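Local coordinates for protein dehydrogenase (Chromobacterium violaceum, PDB 3Q2I) that probably oxidises a UDP-linked N-acetylglucosaminuronic acid with NAD as cofactor, a step towards 2,3-diacetamido-2,3-dideoxy-D-mannuronic acid, at residues R23-N26 against N27-A31; D46-P49 against A50-K53. All coordinates share one frame; numbering follows the deposited sequence.

Contact 1: R23-N26 against N27-A31. With NAI (1,4-dihydronicotinamide adenine dinucleotide), chain B.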
# COMPACT_ATOMS: atom_id res chain seq x y z
N ARG A 23 -6.51 -38.51 23.11
CA ARG A 23 -6.95 -37.85 24.30
C ARG A 23 -8.42 -37.49 24.34
O ARG A 23 -9.13 -37.89 25.29
CB ARG A 23 -6.01 -36.65 24.61
CG ARG A 23 -6.11 -36.06 26.01
CD ARG A 23 -5.10 -34.91 26.19
NE ARG A 23 -3.76 -35.34 25.78
CZ ARG A 23 -2.75 -34.53 25.44
NH1 ARG A 23 -2.89 -33.20 25.40
NH2 ARG A 23 -1.59 -35.09 25.14
N ILE A 24 -8.95 -36.71 23.36
CA ILE A 24 -10.35 -36.30 23.56
C ILE A 24 -11.29 -37.44 23.17
O ILE A 24 -12.47 -37.39 23.52
CB ILE A 24 -10.90 -35.04 22.77
CG1 ILE A 24 -10.25 -34.85 21.43
CG2 ILE A 24 -11.46 -33.92 23.69
CD1 ILE A 24 -10.26 -36.06 20.58
N ALA A 25 -10.81 -38.44 22.45
CA ALA A 25 -11.69 -39.56 22.18
C ALA A 25 -12.19 -40.13 23.51
O ALA A 25 -13.32 -40.64 23.61
CB ALA A 25 -10.98 -40.63 21.40
N ASN A 26 -11.37 -40.07 24.56
CA ASN A 26 -11.88 -40.46 25.88
C ASN A 26 -13.21 -39.80 26.26
O ASN A 26 -14.15 -40.44 26.77
CB ASN A 26 -10.77 -40.17 26.90
CG ASN A 26 -11.15 -40.52 28.31
OD1 ASN A 26 -11.24 -41.70 28.68
ND2 ASN A 26 -11.33 -39.49 29.13
N ASN A 27 -13.34 -38.50 26.01
CA ASN A 27 -14.56 -37.78 26.35
C ASN A 27 -15.75 -38.18 25.47
O ASN A 27 -16.90 -38.03 25.88
CB ASN A 27 -14.40 -36.26 26.16
CG ASN A 27 -13.35 -35.67 27.05
OD1 ASN A 27 -13.62 -34.79 27.85
ND2 ASN A 27 -12.13 -36.13 26.87
N HIS A 28 -15.47 -38.57 24.23
CA HIS A 28 -16.51 -39.04 23.33
C HIS A 28 -16.95 -40.44 23.77
O HIS A 28 -18.16 -40.71 23.80
CB HIS A 28 -16.02 -39.07 21.87
CG HIS A 28 -15.83 -37.70 21.28
ND1 HIS A 28 -16.73 -37.12 20.40
CD2 HIS A 28 -14.82 -36.80 21.43
CE1 HIS A 28 -16.29 -35.92 20.05
NE2 HIS A 28 -15.13 -35.71 20.65
N PHE A 29 -15.98 -41.30 24.11
CA PHE A 29 -16.37 -42.63 24.67
C PHE A 29 -17.30 -42.45 25.88
O PHE A 29 -18.38 -43.07 25.96
CB PHE A 29 -15.14 -43.48 25.03
CG PHE A 29 -14.20 -43.79 23.88
CD1 PHE A 29 -14.61 -43.76 22.55
CD2 PHE A 29 -12.85 -44.06 24.14
CE1 PHE A 29 -13.71 -44.06 21.53
CE2 PHE A 29 -11.95 -44.36 23.13
CZ PHE A 29 -12.38 -44.35 21.80
N GLY A 30 -16.90 -41.64 26.85
CA GLY A 30 -17.73 -41.37 28.02
C GLY A 30 -19.11 -40.87 27.63
O GLY A 30 -20.13 -41.32 28.17
N ALA A 31 -19.16 -39.93 26.69
CA ALA A 31 -20.42 -39.37 26.26
C ALA A 31 -21.33 -40.44 25.68
O ALA A 31 -22.54 -40.43 25.93
CB ALA A 31 -20.18 -38.25 25.23
PA NAI B . -4.14 -36.89 20.20
O1A NAI B . -2.79 -36.70 19.62
O2A NAI B . -4.29 -37.34 21.72
O5B NAI B . -5.04 -37.89 19.37
C5B NAI B . -4.38 -38.28 18.20
C4B NAI B . -5.08 -39.52 17.65
O4B NAI B . -5.29 -39.51 16.23
C3B NAI B . -3.90 -40.45 17.94
O3B NAI B . -4.33 -41.61 18.66
C2B NAI B . -3.24 -40.67 16.57
O2B NAI B . -2.56 -41.92 16.43
C1B NAI B . -4.52 -40.62 15.70
N9A NAI B . -4.26 -40.45 14.29
C8A NAI B . -3.37 -39.57 13.71
N7A NAI B . -3.48 -39.66 12.42
C5A NAI B . -4.50 -40.52 12.08
C6A NAI B . -5.05 -41.02 10.88
N6A NAI B . -4.61 -40.59 9.64
N1A NAI B . -6.04 -41.92 10.95
C2A NAI B . -6.46 -42.34 12.12
N3A NAI B . -5.99 -41.93 13.30
C4A NAI B . -4.98 -41.03 13.29
O3 NAI B . -4.92 -35.50 20.05
PN NAI B . -6.18 -35.01 20.80
O1N NAI B . -5.82 -34.09 21.93
O2N NAI B . -7.21 -36.12 21.14
O5D NAI B . -6.85 -33.87 19.85
C5D NAI B . -7.64 -34.50 18.87
C4D NAI B . -8.54 -33.50 18.16
O4D NAI B . -9.48 -33.07 19.17
C3D NAI B . -7.84 -32.18 17.73
O3D NAI B . -8.53 -31.72 16.57
C2D NAI B . -8.14 -31.21 18.89
O2D NAI B . -8.24 -29.86 18.45
C1D NAI B . -9.55 -31.67 19.38
N1N NAI B . -9.80 -31.34 20.76
C2N NAI B . -10.92 -30.73 21.09
C3N NAI B . -11.19 -30.32 22.40
C7N NAI B . -12.47 -29.66 22.76
O7N NAI B . -12.64 -28.91 23.70
N7N NAI B . -13.58 -29.88 21.99
C4N NAI B . -10.17 -30.50 23.35
C5N NAI B . -9.06 -31.24 22.98
C6N NAI B . -8.88 -31.65 21.69
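Ala25 and Phe29 meet on the buried side near the start of helix 25-34: Ala25 CB lies 4.0 Å from Phe29 CZ, and Ala25 O stands over one face of the phenyl ring, 3.3 Å above its plane and nearest CG. Phe29 CG is set beside its own backbone N (chi1 -59°), which folds the ring back along the helix over that carbonyl. The same oxygen accepts an almost straight bond from Phe29 N at 2.8 Å. On this packed side Leu18 also closes in on Phe29. Ile24 O is shared, taking a 3.3 Å bond from His28 N and a weak one from Asn27 N, while His28 CD2 approaches it edge-on at 3.2 Å; His28 NE2 is hydrogen-bonded to Glu105 and ND1 to Tyr308. Residues 23-31 follow the glycines of a probable GxGxxA pattern, whose alanine is Ala25, and lead into the first helix of the Rossmann beta-alpha-beta unit. Here Arg23 N donates to NAI O2A and Ile24 N to NAI O2N, each at 2.9 Å, so one amide serves each phosphate of the dinucleotide. Ile24 CG2 packs 3.7 Å from NAI C4N on the dihydronicotinamide. The other side is looser: Asn26 is exposed and Asn27 partly so, their amide planes 90° apart and merely near each other, while Asn26 OD1 makes a weak hydrogen bond to Arg58.

Contact 2: D46-P49 against A50-K53. With NAI (1,4-dihydronicotinamide adenine dinucleotide), chain B.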
# COMPACT_ATOMS: atom_id res chain seq x y z
N ASP A 46 -7.64 -46.14 14.33
CA ASP A 46 -6.40 -45.44 14.66
C ASP A 46 -5.21 -46.03 13.93
O ASP A 46 -5.12 -47.27 13.75
CB ASP A 46 -6.18 -45.32 16.17
CG ASP A 46 -5.26 -44.16 16.54
OD1 ASP A 46 -4.13 -44.12 15.99
OD2 ASP A 46 -5.66 -43.30 17.35
N ILE A 47 -4.30 -45.19 13.43
CA ILE A 47 -3.14 -45.73 12.72
C ILE A 47 -2.09 -46.27 13.70
O ILE A 47 -1.08 -46.85 13.27
CB ILE A 47 -2.49 -44.69 11.77
CG1 ILE A 47 -2.04 -43.45 12.55
CG2 ILE A 47 -3.41 -44.38 10.60
CD1 ILE A 47 -1.15 -42.50 11.72
N ASP A 48 -2.26 -46.01 14.99
CA ASP A 48 -1.34 -46.53 16.01
C ASP A 48 -1.98 -47.76 16.67
O ASP A 48 -2.97 -47.63 17.38
CB ASP A 48 -1.06 -45.46 17.06
CG ASP A 48 -0.08 -45.92 18.12
OD1 ASP A 48 0.73 -45.11 18.61
OD2 ASP A 48 -0.12 -47.12 18.46
N PRO A 49 -1.42 -48.96 16.43
CA PRO A 49 -1.98 -50.21 16.98
C PRO A 49 -2.34 -50.21 18.47
O PRO A 49 -3.43 -50.66 18.85
CB PRO A 49 -0.88 -51.21 16.68
CG PRO A 49 -0.28 -50.73 15.37
CD PRO A 49 -0.37 -49.21 15.43
N ALA A 50 -1.46 -49.69 19.32
CA ALA A 50 -1.78 -49.62 20.73
C ALA A 50 -2.96 -48.72 21.08
O ALA A 50 -3.75 -49.03 21.97
CB ALA A 50 -0.53 -49.20 21.54
N ALA A 51 -3.03 -47.54 20.46
CA ALA A 51 -4.11 -46.64 20.84
C ALA A 51 -5.44 -47.31 20.42
O ALA A 51 -6.46 -47.14 21.08
CB ALA A 51 -3.94 -45.27 20.09
N LEU A 52 -5.41 -47.94 19.26
CA LEU A 52 -6.57 -48.64 18.73
C LEU A 52 -6.95 -49.82 19.62
O LEU A 52 -8.11 -49.97 19.99
CB LEU A 52 -6.27 -49.15 17.33
CG LEU A 52 -7.43 -49.90 16.63
CD1 LEU A 52 -8.68 -49.03 16.43
CD2 LEU A 52 -7.03 -50.55 15.34
N LYS A 53 -5.93 -50.57 20.05
CA LYS A 53 -6.17 -51.66 20.99
C LYS A 53 -6.90 -51.18 22.25
O LYS A 53 -7.90 -51.78 22.67
CB LYS A 53 -4.84 -52.37 21.31
CG LYS A 53 -4.93 -53.40 22.43
CD LYS A 53 -3.81 -54.41 22.23
CE LYS A 53 -2.91 -54.57 23.44
NZ LYS A 53 -3.66 -55.22 24.55
PA NAI B . -4.14 -36.89 20.20
O1A NAI B . -2.79 -36.70 19.62
O2A NAI B . -4.29 -37.34 21.72
O5B NAI B . -5.04 -37.89 19.37
C5B NAI B . -4.38 -38.28 18.20
C4B NAI B . -5.08 -39.52 17.65
O4B NAI B . -5.29 -39.51 16.23
C3B NAI B . -3.90 -40.45 17.94
O3B NAI B . -4.33 -41.61 18.66
C2B NAI B . -3.24 -40.67 16.57
O2B NAI B . -2.56 -41.92 16.43
C1B NAI B . -4.52 -40.62 15.70
N9A NAI B . -4.26 -40.45 14.29
C8A NAI B . -3.37 -39.57 13.71
N7A NAI B . -3.48 -39.66 12.42
C5A NAI B . -4.50 -40.52 12.08
C6A NAI B . -5.05 -41.02 10.88
N6A NAI B . -4.61 -40.59 9.64
N1A NAI B . -6.04 -41.92 10.95
C2A NAI B . -6.46 -42.34 12.12
N3A NAI B . -5.99 -41.93 13.30
C4A NAI B . -4.98 -41.03 13.29
O3 NAI B . -4.92 -35.50 20.05
PN NAI B . -6.18 -35.01 20.80
O1N NAI B . -5.82 -34.09 21.93
O2N NAI B . -7.21 -36.12 21.14
O5D NAI B . -6.85 -33.87 19.85
C5D NAI B . -7.64 -34.50 18.87
C4D NAI B . -8.54 -33.50 18.16
O4D NAI B . -9.48 -33.07 19.17
C3D NAI B . -7.84 -32.18 17.73
O3D NAI B . -8.53 -31.72 16.57
C2D NAI B . -8.14 -31.21 18.89
O2D NAI B . -8.24 -29.86 18.45
C1D NAI B . -9.55 -31.67 19.38
N1N NAI B . -9.80 -31.34 20.76
C2N NAI B . -10.92 -30.73 21.09
C3N NAI B . -11.19 -30.32 22.40
C7N NAI B . -12.47 -29.66 22.76
O7N NAI B . -12.64 -28.91 23.70
N7N NAI B . -13.58 -29.88 21.99
C4N NAI B . -10.17 -30.50 23.35
C5N NAI B . -9.06 -31.24 22.98
C6N NAI B . -8.88 -31.65 21.69
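With CG anti to the backbone N in both Asp46 (chi1 -157°) and Asp48 (chi1 -178°), one carboxylate is presented to the cofactor and the other to the start of helix 49-59. Asp46 follows strand 39-45, the second strand of the Rossmann fold, where an acidic residue commonly binds the adenosine ribose of NAD. Its carboxylate grips both hydroxyls: NAI O2B donates to Asp46 OD1 at 2.7 Å and NAI O3B to Asp46 OD2 at 2.5 Å. OD1 also closes an Asx turn, accepting Asp48 N at 2.8 Å on its anti side, and OD2 takes a further bond from Cys21 N, so both oxygens are held from more than one direction. Beside the ribose, Ile47 lays CG2 3.6 Å from NAI N1A, packing against the adenine, and it also touches Met3 of a second subunit. Asp48 is the N-cap: its OD2 receives a weak bond from Ala50 N, while its carbonyl oxygen takes a nearly straight one from Leu52 N. Pro49 O accepts Lys53 N, continuing the helix. Between loop and helix, Ala51 CB comes within 3.8 Å of Asp46 OD2, and Leu52 CD1 sits 3.7 Å from Asp46 N.

Overall arrangement
Contact 1 and contact 2 follow one another in the chain and hold different parts of the same NADH: residues 23-31 take the pyrophosphate and touch the dihydronicotinamide, while residues 46-53 take the adenosine end. Their centres are about 15 Å apart and their nearest atoms about 6 Å, so they do not touch directly; strand 39-45 leads from the helix of contact 1 to the loop of contact 2. Phe29 of contact 1 does reach helix 49-59 farther along, packing on Ala55, Arg58 and Thr59. Toward the UDP-sugar, the side chain of Arg23 in contact 1 lies about 5 Å from the bound ligand.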